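Local coordinates for glucose-6-phosphate isomerase like protein (Thermus thermophilus, PDB 1WIW) that probably interconverts phosphorylated sugars, as a glucose-6-phosphate or mannose-6-phosphate isomerase of the PGI/PMI family, at residues Glu133-Glu138 and Val255-Tyr260; Leu166-Leu171 and Leu192-Ser197; Val219-Gly224 and Ala242-Thr247. All coordinates share one frame; numbering follows the deposited sequence.

Following the chain from the N terminus, helix 125-139 supplies the first half of interaction 1, whose second half comes only with helix 251-272, so that this contact closes the longest loop. Interactions 2 and 3 both fall within that loop, one after the other and without crossing. Interaction 2 closes first, bringing 192-197 back beside strand 164-168; interaction 3 then pairs strand 216-221 with strand 240-244. The two meet in one sheet, where backbone bonds join Leu166 to Val219 and Tyr168 to Leu221. Interaction 1 packs two helices nearby and touches both: Leu171 lies against Val255 and Leu258, while Glu138 bonds to Thr247.

Interaction 1: residues Glu133-Glu138 and Val255-Tyr260; sequences EALLEE and VMALWY
Leu135 sets its branch point over one face of the Tyr260 ring, a CH-pi contact with CG 4.1 Å from the ring centroid and 28° off the ring normal. The two side chains cross obliquely. Tyr260 CG lies anti to the backbone N (chi1 -175°), beside the carbonyl carbon. Tyr260 CE2 comes 3.6 Å from the Leu135 carbonyl O, and Glu138 CB lies in the plane of the ring, at its edge, 3.9 Å from Tyr260 CD2. One methyl of Leu135, CD1, reaches the backbone: it is 3.7 Å from the carbonyl O of Met256, a selenomethionine, and 3.8 Å from Ala257 CA. Ala257 CB lies between the helices, 4.2 Å from Ala134 CB and 4.1 Å from Glu138 CG. An alanine in place of Tyr260 would keep CB but no ring, and would probably leave Leu135 with a gap beneath it and the Leu21 carbonyl without its hydroxyl partner. The carboxylate of Glu138 turns to Thr247 and Arg261. The two helix segments run at 33° to each other, and Tyr112 of helix 110-121 also packs on Leu135, while Leu53 of helix 48-54 touches Met256.

Interaction 2: residues Leu166-Leu171 and Leu192-Ser197; sequences LFYSPL and LTPPPS
Leu166 pairs with Leu192 in a single backbone bridge, its bond given by the next residue, Phe167. That hydrogen bond runs from Phe167 N to Leu192 O at 3.0 Å, with the donor lying nearly along the C=O axis. The same carbonyl takes a CA-H...O contact from Leu166 CA at 3.4 Å, so two neighbouring residues of the strand converge on one oxygen. Leu192 is also bonded through its backbone to Pro165, which completes the bridge. Two residues after Leu192 the pairing stops: Pro194 has no N-H to offer, and its ring CD instead sits 3.1 Å from Phe167 O, a buried carbonyl left without a hydrogen-bond partner. Thr193 OG1 is likewise buried without one.

Apolar contacts do the rest. Leu166 puts its CG anti to the backbone N (chi1 168°), and its CD1 wedges between Leu192 and Pro194, 3.7 Å from Leu192 CG and 3.8 Å from Pro194 CD. The Leu192 methyl CD2 lies 4.0 Å from Leu166 CB. Further along, the Pro194 ring stands at about a right angle to the Tyr168 side chain, its CG 3.9 Å from Tyr168 CD2. Phe202 of helix 198-204 covers both, meeting the Tyr168 ring edge-to-face and packing on Pro194.

The second subunit borders the loop: its Gln180 bonds to Thr193 O, and its Leu192 packs on Leu192 here. After helix 174-185 the loop thus joins strand 164-168 by one bridge, at an edge, within this chain, of the parallel sheet 164-168, 216-221, 240-244. That sheet with its flanking helices is consistent with the alpha/beta fold of a SIS domain, and the loop lies at its contact with the second subunit.

Interaction 3: residues Val219-Gly224 and Ala242-Thr247; sequences VLLGPG and AEVPAT
Ala242 O is gripped twice, by a 2.8 Å hydrogen bond from Leu220 N and by a CA-H...O contact from Val219 CA at 3.5 Å. Leu220 uses both its N-H and its carbonyl, for Leu220 O receives a bond of 2.8 Å from Val244 N. A third bond, from Gly222 N to Val244 O at 2.9 Å, carries the pairing just past the end of the strand. All three are fairly straight, the straightest being that of Val244 N at 165°. The bond partners alternate as in a parallel pair, and the strand segments run only 19° apart.

One face of the sheet bears Val219, Leu221, Ala242 and Val244. Val244 is the hub: its CG2, anti to its own carbonyl carbon, reaches back to Val219 CG1 at 3.6 Å and forward to Leu221 CD2 at 3.9 Å. The leucine and Val244 lie side by side and point the same way, whereas Val219 slants across. Helices 251-272 and 152-160 pack on this face, with Met262 on Val219 and Leu221, Leu258 on Val244, and Leu156 on Ala242. Leu220 and Glu243 occupy the other face, toward helix 225-234, where Lys231 pairs with the Glu243 carboxylate and packs on Leu220.

Beyond the strands, Ala246 CB lies 4.2 Å from Gly222 CA and the same distance from Pro223 CD. A side chain on Gly222 would run into Pro223 CD and the preceding carbonyl, so the backbone shape here depends on its absence. Gly224 then stands at the N-cap of helix 225-234. Strand 216-221, this helix and strand 240-244 form a beta-alpha-beta unit, and the glycine-bearing turn resembles the GxGxxA turn of Rossmann-type folds, consistent with the SIS domain assigned to this half of the chain.

Interaction 1: residues Glu133-Glu138 and Val255-Tyr260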
ATOM      1  N   GLU B 133      -9.411  21.989  14.557  1.00 10.28           N
ATOM      2  CA  GLU B 133     -10.731  21.972  15.188  1.00 11.43           C
ATOM      3  C   GLU B 133     -11.244  20.541  15.325  1.00  9.03           C
ATOM      4  O   GLU B 133     -11.783  20.161  16.361  1.00  7.99           O
ATOM      5  CB  GLU B 133     -11.717  22.812  14.370  1.00 14.36           C
ATOM      6  CG  GLU B 133     -11.492  24.310  14.519  1.00 22.37           C
ATOM      7  CD  GLU B 133     -12.261  25.135  13.502  1.00 27.36           C
ATOM      8  OE1 GLU B 133     -12.334  26.370  13.683  1.00 30.08           O
ATOM      9  OE2 GLU B 133     -12.780  24.559  12.520  1.00 27.55           O
ATOM     10  N   ALA B 134     -11.064  19.754  14.271  1.00  9.48           N
ATOM     11  CA  ALA B 134     -11.495  18.363  14.262  1.00 10.20           C
ATOM     12  C   ALA B 134     -10.720  17.537  15.293  1.00 10.23           C
ATOM     13  O   ALA B 134     -11.301  16.726  16.018  1.00  9.92           O
ATOM     14  CB  ALA B 134     -11.308  17.777  12.870  1.00  8.04           C
ATOM     15  N   LEU B 135      -9.409  17.742  15.364  1.00  8.76           N
ATOM     16  CA  LEU B 135      -8.603  16.999  16.322  1.00  8.83           C
ATOM     17  C   LEU B 135      -8.918  17.402  17.757  1.00  9.87           C
ATOM     18  O   LEU B 135      -8.907  16.559  18.649  1.00  9.91           O
ATOM     19  CB  LEU B 135      -7.107  17.178  16.033  1.00  6.78           C
ATOM     20  CG  LEU B 135      -6.495  16.092  15.128  1.00  9.21           C
ATOM     21  CD1 LEU B 135      -7.232  16.028  13.799  1.00  7.08           C
ATOM     22  CD2 LEU B 135      -5.011  16.388  14.898  1.00 10.29           C
ATOM     23  N   LEU B 136      -9.211  18.681  17.986  1.00  9.57           N
ATOM     24  CA  LEU B 136      -9.532  19.132  19.337  1.00 11.56           C
ATOM     25  C   LEU B 136     -10.878  18.546  19.759  1.00 14.23           C
ATOM     26  O   LEU B 136     -11.086  18.229  20.930  1.00 15.52           O
ATOM     27  CB  LEU B 136      -9.571  20.662  19.406  1.00 11.61           C
ATOM     28  CG  LEU B 136      -8.236  21.403  19.243  1.00 11.09           C
ATOM     29  CD1 LEU B 136      -8.511  22.899  19.206  1.00 12.38           C
ATOM     30  CD2 LEU B 136      -7.285  21.060  20.395  1.00  9.86           C
ATOM     31  N   GLU B 137     -11.791  18.394  18.802  1.00 15.79           N
ATOM     32  CA  GLU B 137     -13.092  17.815  19.107  1.00 16.80           C
ATOM     33  C   GLU B 137     -12.873  16.344  19.457  1.00 16.69           C
ATOM     34  O   GLU B 137     -13.365  15.859  20.476  1.00 16.65           O
ATOM     35  CB  GLU B 137     -14.039  17.956  17.903  1.00 21.80           C
ATOM     36  CG  GLU B 137     -15.447  17.410  18.142  1.00 27.29           C
ATOM     37  CD  GLU B 137     -16.506  18.080  17.273  1.00 33.15           C
ATOM     38  OE1 GLU B 137     -16.691  19.315  17.391  1.00 37.07           O
ATOM     39  OE2 GLU B 137     -17.165  17.381  16.470  1.00 35.74           O
ATOM     40  N   GLU B 138     -12.110  15.649  18.615  1.00 15.85           N
ATOM     41  CA  GLU B 138     -11.797  14.234  18.815  1.00 15.38           C
ATOM     42  C   GLU B 138     -11.185  13.996  20.186  1.00 14.29           C
ATOM     43  O   GLU B 138     -11.598  13.099  20.916  1.00 13.87           O
ATOM     44  CB  GLU B 138     -10.802  13.751  17.753  1.00 14.77           C
ATOM     45  CG  GLU B 138     -11.412  13.229  16.460  1.00 18.01           C
ATOM     46  CD  GLU B 138     -12.235  11.976  16.674  1.00 18.88           C
ATOM     47  OE1 GLU B 138     -11.795  11.097  17.444  1.00 18.78           O
ATOM     48  OE2 GLU B 138     -13.316  11.860  16.063  1.00 22.51           O
ATOM     49  N   VAL B 255      -9.811  13.078   7.235  1.00  8.64           N
ATOM     50  CA  VAL B 255      -8.698  12.134   7.156  1.00  8.16           C
ATOM     51  C   VAL B 255      -7.814  12.249   8.396  1.00  6.91           C
ATOM     52  O   VAL B 255      -7.499  11.255   9.040  1.00  7.31           O
ATOM     53  CB  VAL B 255      -7.840  12.380   5.889  1.00  7.75           C
ATOM     54  CG1 VAL B 255      -6.497  11.642   6.000  1.00  5.92           C
ATOM     55  CG2 VAL B 255      -8.596  11.890   4.653  1.00  9.89           C
HETATM   56  N   MSE B 256      -7.428  13.472   8.735  1.00  8.19           N
HETATM   57  CA  MSE B 256      -6.572  13.703   9.891  1.00  8.90           C
HETATM   58  C   MSE B 256      -7.262  13.308  11.203  1.00  8.87           C
HETATM   59  O   MSE B 256      -6.613  12.805  12.126  1.00  8.77           O
HETATM   60  CB  MSE B 256      -6.137  15.167   9.909  1.00 10.08           C
HETATM   61  CG  MSE B 256      -4.630  15.382  10.035  1.00 21.34           C
HETATM   62 SE   MSE B 256      -3.521  14.250   8.898  1.00 15.45          SE
HETATM   63  CE  MSE B 256      -4.135  14.874   7.174  1.00 25.94           C
ATOM     64  N   ALA B 257      -8.573  13.528  11.291  1.00  6.45           N
ATOM     65  CA  ALA B 257      -9.324  13.159  12.489  1.00  6.38           C
ATOM     66  C   ALA B 257      -9.313  11.643  12.635  1.00  5.93           C
ATOM     67  O   ALA B 257      -9.176  11.120  13.738  1.00  6.13           O
ATOM     68  CB  ALA B 257     -10.765  13.669  12.401  1.00  4.81           C
ATOM     69  N   LEU B 258      -9.464  10.937  11.518  1.00  7.04           N
ATOM     70  CA  LEU B 258      -9.441   9.476  11.545  1.00  7.06           C
ATOM     71  C   LEU B 258      -8.049   9.036  11.984  1.00  7.74           C
ATOM     72  O   LEU B 258      -7.901   8.187  12.856  1.00  9.31           O
ATOM     73  CB  LEU B 258      -9.753   8.901  10.158  1.00  6.42           C
ATOM     74  CG  LEU B 258     -11.214   8.932   9.695  1.00  8.80           C
ATOM     75  CD1 LEU B 258     -11.288   8.614   8.210  1.00  6.48           C
ATOM     76  CD2 LEU B 258     -12.045   7.936  10.502  1.00  6.90           C
ATOM     77  N   TRP B 259      -7.030   9.621  11.365  1.00  5.89           N
ATOM     78  CA  TRP B 259      -5.639   9.311  11.693  1.00  6.29           C
ATOM     79  C   TRP B 259      -5.376   9.528  13.189  1.00  4.74           C
ATOM     80  O   TRP B 259      -4.760   8.688  13.845  1.00  6.25           O
ATOM     81  CB  TRP B 259      -4.709  10.204  10.864  1.00  7.02           C
ATOM     82  CG  TRP B 259      -3.249  10.046  11.180  1.00  8.79           C
ATOM     83  CD1 TRP B 259      -2.391   9.114  10.674  1.00  7.33           C
ATOM     84  CD2 TRP B 259      -2.486  10.846  12.090  1.00  7.19           C
ATOM     85  NE1 TRP B 259      -1.134   9.284  11.216  1.00  7.32           N
ATOM     86  CE2 TRP B 259      -1.168  10.339  12.089  1.00  7.51           C
ATOM     87  CE3 TRP B 259      -2.790  11.945  12.907  1.00  7.35           C
ATOM     88  CZ2 TRP B 259      -0.146  10.893  12.881  1.00  9.23           C
ATOM     89  CZ3 TRP B 259      -1.774  12.498  13.694  1.00  8.02           C
ATOM     90  CH2 TRP B 259      -0.470  11.968  13.673  1.00  7.90           C
ATOM     91  N   TYR B 260      -5.840  10.656  13.722  1.00  5.88           N
ATOM     92  CA  TYR B 260      -5.646  10.985  15.140  1.00  5.00           C
ATOM     93  C   TYR B 260      -6.339   9.981  16.069  1.00  5.47           C
ATOM     94  O   TYR B 260      -5.755   9.537  17.057  1.00  3.97           O
ATOM     95  CB  TYR B 260      -6.168  12.396  15.427  1.00  4.72           C
ATOM     96  CG  TYR B 260      -5.908  12.908  16.838  1.00  6.00           C
ATOM     97  CD1 TYR B 260      -4.607  13.103  17.305  1.00  6.73           C
ATOM     98  CD2 TYR B 260      -6.964  13.241  17.684  1.00  4.85           C
ATOM     99  CE1 TYR B 260      -4.359  13.625  18.578  1.00  6.26           C
ATOM    100  CE2 TYR B 260      -6.729  13.765  18.969  1.00  7.14           C
ATOM    101  CZ  TYR B 260      -5.426  13.956  19.404  1.00  9.49           C
ATOM    102  OH  TYR B 260      -5.183  14.493  20.650  1.00  5.36           O
TER

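Interaction 2: residues Leu166-Leu171 and Leu192-Ser197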
ATOM      1  N   LEU B 166      -7.744  -5.063   9.677  1.00 10.87           N
ATOM      2  CA  LEU B 166      -7.726  -4.801   8.247  1.00 11.27           C
ATOM      3  C   LEU B 166      -8.315  -3.403   8.081  1.00 10.43           C
ATOM      4  O   LEU B 166      -9.520  -3.213   8.252  1.00  9.30           O
ATOM      5  CB  LEU B 166      -8.581  -5.840   7.515  1.00 10.95           C
ATOM      6  CG  LEU B 166      -8.936  -5.598   6.043  1.00 14.96           C
ATOM      7  CD1 LEU B 166      -7.686  -5.315   5.229  1.00 13.14           C
ATOM      8  CD2 LEU B 166      -9.681  -6.821   5.504  1.00 14.55           C
ATOM      9  N   PHE B 167      -7.462  -2.430   7.762  1.00  8.84           N
ATOM     10  CA  PHE B 167      -7.897  -1.046   7.601  1.00  8.76           C
ATOM     11  C   PHE B 167      -8.243  -0.695   6.160  1.00  9.11           C
ATOM     12  O   PHE B 167      -7.456  -0.948   5.245  1.00  8.75           O
ATOM     13  CB  PHE B 167      -6.812  -0.084   8.092  1.00  7.27           C
ATOM     14  CG  PHE B 167      -6.405  -0.296   9.521  1.00  5.86           C
ATOM     15  CD1 PHE B 167      -5.157  -0.820   9.832  1.00  6.09           C
ATOM     16  CD2 PHE B 167      -7.263   0.042  10.558  1.00  6.99           C
ATOM     17  CE1 PHE B 167      -4.768  -1.001  11.161  1.00  4.32           C
ATOM     18  CE2 PHE B 167      -6.884  -0.135  11.888  1.00  7.68           C
ATOM     19  CZ  PHE B 167      -5.632  -0.657  12.188  1.00  7.75           C
ATOM     20  N   TYR B 168      -9.420  -0.100   5.972  1.00  8.80           N
ATOM     21  CA  TYR B 168      -9.897   0.312   4.651  1.00 10.54           C
ATOM     22  C   TYR B 168     -10.421   1.751   4.747  1.00 12.79           C
ATOM     23  O   TYR B 168     -11.355   2.027   5.500  1.00 11.98           O
ATOM     24  CB  TYR B 168     -11.015  -0.622   4.178  1.00 10.41           C
ATOM     25  CG  TYR B 168     -11.568  -0.285   2.808  1.00 12.67           C
ATOM     26  CD1 TYR B 168     -12.942  -0.310   2.566  1.00 12.38           C
ATOM     27  CD2 TYR B 168     -10.721   0.080   1.759  1.00 12.55           C
ATOM     28  CE1 TYR B 168     -13.462   0.026   1.312  1.00 14.26           C
ATOM     29  CE2 TYR B 168     -11.231   0.418   0.505  1.00 13.92           C
ATOM     30  CZ  TYR B 168     -12.603   0.390   0.291  1.00 15.12           C
ATOM     31  OH  TYR B 168     -13.112   0.754  -0.936  1.00 18.45           O
ATOM     32  N   SER B 169      -9.804   2.661   3.993  1.00 14.38           N
ATOM     33  CA  SER B 169     -10.184   4.072   4.000  1.00 15.19           C
ATOM     34  C   SER B 169     -10.486   4.610   2.603  1.00 16.39           C
ATOM     35  O   SER B 169      -9.633   5.225   1.961  1.00 15.82           O
ATOM     36  CB  SER B 169      -9.069   4.912   4.625  1.00 18.81           C
ATOM     37  OG  SER B 169      -7.854   4.767   3.904  1.00 18.47           O
ATOM     38  N   PRO B 170     -11.717   4.396   2.126  1.00 16.19           N
ATOM     39  CA  PRO B 170     -12.194   4.833   0.809  1.00 20.04           C
ATOM     40  C   PRO B 170     -12.032   6.333   0.538  1.00 19.85           C
ATOM     41  O   PRO B 170     -11.670   6.729  -0.568  1.00 19.55           O
ATOM     42  CB  PRO B 170     -13.671   4.430   0.823  1.00 19.25           C
ATOM     43  CG  PRO B 170     -13.715   3.279   1.755  1.00 16.86           C
ATOM     44  CD  PRO B 170     -12.787   3.703   2.864  1.00 17.72           C
ATOM     45  N   LEU B 171     -12.313   7.165   1.543  1.00 20.94           N
ATOM     46  CA  LEU B 171     -12.217   8.613   1.370  1.00 19.22           C
ATOM     47  C   LEU B 171     -10.824   9.043   0.928  1.00 20.08           C
ATOM     48  O   LEU B 171     -10.663  10.074   0.278  1.00 20.21           O
ATOM     49  CB  LEU B 171     -12.607   9.349   2.660  1.00 20.99           C
ATOM     50  CG  LEU B 171     -11.573   9.558   3.768  1.00 22.33           C
ATOM     51  CD1 LEU B 171     -12.088  10.616   4.752  1.00 21.36           C
ATOM     52  CD2 LEU B 171     -11.293   8.241   4.477  1.00 22.02           C
ATOM     53  N   LEU B 192      -3.100  -5.047   8.354  1.00  9.73           N
ATOM     54  CA  LEU B 192      -2.941  -5.020   6.909  1.00 10.96           C
ATOM     55  C   LEU B 192      -3.903  -4.087   6.216  1.00 10.22           C
ATOM     56  O   LEU B 192      -4.870  -3.601   6.804  1.00  9.02           O
ATOM     57  CB  LEU B 192      -3.085  -6.409   6.291  1.00 11.76           C
ATOM     58  CG  LEU B 192      -4.497  -6.950   6.113  1.00 14.16           C
ATOM     59  CD1 LEU B 192      -4.514  -7.983   4.987  1.00 14.31           C
ATOM     60  CD2 LEU B 192      -4.974  -7.537   7.424  1.00 13.83           C
ATOM     61  N   THR B 193      -3.616  -3.874   4.941  1.00 10.56           N
ATOM     62  CA  THR B 193      -4.385  -3.006   4.075  1.00 12.27           C
ATOM     63  C   THR B 193      -4.756  -3.782   2.821  1.00 10.22           C
ATOM     64  O   THR B 193      -4.041  -4.698   2.412  1.00  9.39           O
ATOM     65  CB  THR B 193      -3.530  -1.793   3.665  1.00 14.20           C
ATOM     66  OG1 THR B 193      -3.356  -0.939   4.802  1.00 19.42           O
ATOM     67  CG2 THR B 193      -4.181  -1.022   2.533  1.00 20.09           C
ATOM     68  N   PRO B 194      -5.896  -3.446   2.207  1.00 10.64           N
ATOM     69  CA  PRO B 194      -6.275  -4.167   0.990  1.00 10.24           C
ATOM     70  C   PRO B 194      -5.516  -3.559  -0.185  1.00 10.18           C
ATOM     71  O   PRO B 194      -4.926  -2.488  -0.062  1.00  8.60           O
ATOM     72  CB  PRO B 194      -7.776  -3.925   0.902  1.00 10.89           C
ATOM     73  CG  PRO B 194      -7.922  -2.553   1.496  1.00 12.99           C
ATOM     74  CD  PRO B 194      -7.005  -2.609   2.697  1.00 11.65           C
ATOM     75  N   PRO B 195      -5.493  -4.249  -1.328  1.00  9.37           N
ATOM     76  CA  PRO B 195      -4.790  -3.718  -2.497  1.00  9.53           C
ATOM     77  C   PRO B 195      -5.633  -2.627  -3.169  1.00  9.32           C
ATOM     78  O   PRO B 195      -6.718  -2.291  -2.692  1.00  6.80           O
ATOM     79  CB  PRO B 195      -4.620  -4.960  -3.377  1.00  9.94           C
ATOM     80  CG  PRO B 195      -5.852  -5.750  -3.063  1.00  8.49           C
ATOM     81  CD  PRO B 195      -5.922  -5.642  -1.557  1.00  9.57           C
ATOM     82  N   PRO B 196      -5.134  -2.041  -4.270  1.00 11.43           N
ATOM     83  CA  PRO B 196      -5.889  -0.998  -4.968  1.00 11.05           C
ATOM     84  C   PRO B 196      -7.342  -1.391  -5.239  1.00 13.51           C
ATOM     85  O   PRO B 196      -8.250  -0.604  -4.982  1.00 12.43           O
ATOM     86  CB  PRO B 196      -5.084  -0.802  -6.237  1.00 12.19           C
ATOM     87  CG  PRO B 196      -3.679  -0.928  -5.722  1.00 11.72           C
ATOM     88  CD  PRO B 196      -3.762  -2.136  -4.807  1.00 11.63           C
ATOM     89  N   SER B 197      -7.556  -2.596  -5.771  1.00 14.25           N
ATOM     90  CA  SER B 197      -8.908  -3.089  -6.035  1.00 13.80           C
ATOM     91  C   SER B 197      -9.364  -3.727  -4.732  1.00 13.44           C
ATOM     92  O   SER B 197      -9.396  -4.952  -4.604  1.00 10.37           O
ATOM     93  CB  SER B 197      -8.905  -4.148  -7.149  1.00 15.83           C
ATOM     94  OG  SER B 197      -8.467  -3.610  -8.384  1.00 19.58           O
TER

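Interaction 3: residues Val219-Gly224 and Ala242-Thr247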
ATOM      1  N   VAL B 219     -11.750  -2.726   9.769  1.00  8.46           N
ATOM      2  CA  VAL B 219     -11.916  -1.379  10.309  1.00  9.21           C
ATOM      3  C   VAL B 219     -12.159  -0.435   9.145  1.00 10.14           C
ATOM      4  O   VAL B 219     -11.228  -0.075   8.425  1.00  7.62           O
ATOM      5  CB  VAL B 219     -10.662  -0.917  11.082  1.00  8.76           C
ATOM      6  CG1 VAL B 219     -10.899   0.460  11.677  1.00 10.09           C
ATOM      7  CG2 VAL B 219     -10.331  -1.913  12.180  1.00  9.51           C
ATOM      8  N   LEU B 220     -13.416  -0.052   8.949  1.00 11.43           N
ATOM      9  CA  LEU B 220     -13.763   0.846   7.854  1.00 11.25           C
ATOM     10  C   LEU B 220     -13.598   2.286   8.333  1.00 10.34           C
ATOM     11  O   LEU B 220     -14.303   2.741   9.229  1.00 10.22           O
ATOM     12  CB  LEU B 220     -15.199   0.580   7.393  1.00 12.01           C
ATOM     13  CG  LEU B 220     -15.507  -0.897   7.111  1.00 15.12           C
ATOM     14  CD1 LEU B 220     -16.932  -1.048   6.608  1.00 16.12           C
ATOM     15  CD2 LEU B 220     -14.521  -1.449   6.087  1.00 16.58           C
ATOM     16  N   LEU B 221     -12.648   2.989   7.733  1.00  8.56           N
ATOM     17  CA  LEU B 221     -12.351   4.362   8.105  1.00  7.81           C
ATOM     18  C   LEU B 221     -13.080   5.419   7.275  1.00  8.37           C
ATOM     19  O   LEU B 221     -12.785   5.605   6.094  1.00  7.45           O
ATOM     20  CB  LEU B 221     -10.836   4.593   8.002  1.00  7.47           C
ATOM     21  CG  LEU B 221      -9.984   3.709   8.912  1.00  7.85           C
ATOM     22  CD1 LEU B 221      -8.525   3.786   8.503  1.00 11.41           C
ATOM     23  CD2 LEU B 221     -10.176   4.165  10.350  1.00  9.58           C
ATOM     24  N   GLY B 222     -14.032   6.107   7.892  1.00  8.11           N
ATOM     25  CA  GLY B 222     -14.737   7.167   7.188  1.00 11.82           C
ATOM     26  C   GLY B 222     -15.946   6.803   6.340  1.00 11.54           C
ATOM     27  O   GLY B 222     -16.258   5.631   6.153  1.00 11.44           O
ATOM     28  N   PRO B 223     -16.637   7.817   5.794  1.00 13.42           N
ATOM     29  CA  PRO B 223     -17.831   7.679   4.956  1.00 14.39           C
ATOM     30  C   PRO B 223     -17.551   7.371   3.488  1.00 16.94           C
ATOM     31  O   PRO B 223     -16.403   7.383   3.046  1.00 18.39           O
ATOM     32  CB  PRO B 223     -18.509   9.030   5.126  1.00 13.66           C
ATOM     33  CG  PRO B 223     -17.340   9.955   5.111  1.00 13.62           C
ATOM     34  CD  PRO B 223     -16.324   9.243   6.013  1.00 14.20           C
ATOM     35  N   GLY B 224     -18.619   7.117   2.738  1.00 18.79           N
ATOM     36  CA  GLY B 224     -18.486   6.824   1.322  1.00 22.37           C
ATOM     37  C   GLY B 224     -19.319   5.631   0.880  1.00 24.08           C
ATOM     38  O   GLY B 224     -19.610   4.734   1.672  1.00 23.03           O
ATOM     39  N   ALA B 242     -15.650  -2.946  12.452  1.00 10.51           N
ATOM     40  CA  ALA B 242     -15.854  -1.648  13.081  1.00 10.24           C
ATOM     41  C   ALA B 242     -15.946  -0.534  12.040  1.00 11.01           C
ATOM     42  O   ALA B 242     -15.165  -0.493  11.091  1.00 10.55           O
ATOM     43  CB  ALA B 242     -14.710  -1.354  14.044  1.00 10.98           C
ATOM     44  N   GLU B 243     -16.914   0.356  12.213  1.00 11.29           N
ATOM     45  CA  GLU B 243     -17.072   1.492  11.309  1.00 12.40           C
ATOM     46  C   GLU B 243     -16.619   2.713  12.101  1.00 11.78           C
ATOM     47  O   GLU B 243     -17.251   3.082  13.085  1.00 12.22           O
ATOM     48  CB  GLU B 243     -18.535   1.661  10.891  1.00 13.97           C
ATOM     49  CG  GLU B 243     -19.131   0.445  10.197  1.00 17.24           C
ATOM     50  CD  GLU B 243     -20.606   0.624   9.877  1.00 20.81           C
ATOM     51  OE1 GLU B 243     -20.936   1.478   9.027  1.00 21.99           O
ATOM     52  OE2 GLU B 243     -21.434  -0.084  10.485  1.00 22.15           O
ATOM     53  N   VAL B 244     -15.514   3.325  11.687  1.00 10.26           N
ATOM     54  CA  VAL B 244     -15.003   4.495  12.395  1.00 10.87           C
ATOM     55  C   VAL B 244     -15.482   5.771  11.715  1.00 10.73           C
ATOM     56  O   VAL B 244     -15.149   6.033  10.560  1.00 10.81           O
ATOM     57  CB  VAL B 244     -13.453   4.513  12.433  1.00 10.33           C
ATOM     58  CG1 VAL B 244     -12.971   5.655  13.325  1.00  9.69           C
ATOM     59  CG2 VAL B 244     -12.921   3.172  12.928  1.00  7.84           C
ATOM     60  N   PRO B 245     -16.276   6.584  12.426  1.00 12.67           N
ATOM     61  CA  PRO B 245     -16.768   7.828  11.830  1.00 12.40           C
ATOM     62  C   PRO B 245     -15.658   8.874  11.776  1.00 13.19           C
ATOM     63  O   PRO B 245     -14.764   8.882  12.621  1.00 12.55           O
ATOM     64  CB  PRO B 245     -17.910   8.224  12.763  1.00 13.44           C
ATOM     65  CG  PRO B 245     -17.418   7.758  14.087  1.00 15.20           C
ATOM     66  CD  PRO B 245     -16.838   6.386  13.775  1.00 12.43           C
ATOM     67  N   ALA B 246     -15.713   9.750  10.779  1.00 12.11           N
ATOM     68  CA  ALA B 246     -14.698  10.779  10.628  1.00 14.11           C
ATOM     69  C   ALA B 246     -15.207  12.166  10.980  1.00 15.01           C
ATOM     70  O   ALA B 246     -16.089  12.709  10.310  1.00 16.68           O
ATOM     71  CB  ALA B 246     -14.167  10.780   9.208  1.00 13.91           C
ATOM     72  N   THR B 247     -14.638  12.735  12.037  1.00 12.97           N
ATOM     73  CA  THR B 247     -14.993  14.072  12.481  1.00 11.62           C
ATOM     74  C   THR B 247     -14.364  15.068  11.507  1.00 11.93           C
ATOM     75  O   THR B 247     -13.302  14.797  10.944  1.00 11.84           O
ATOM     76  CB  THR B 247     -14.442  14.324  13.897  1.00 12.00           C
ATOM     77  OG1 THR B 247     -15.000  13.356  14.794  1.00 11.48           O
ATOM     78  CG2 THR B 247     -14.795  15.734  14.382  1.00 14.21           C
TER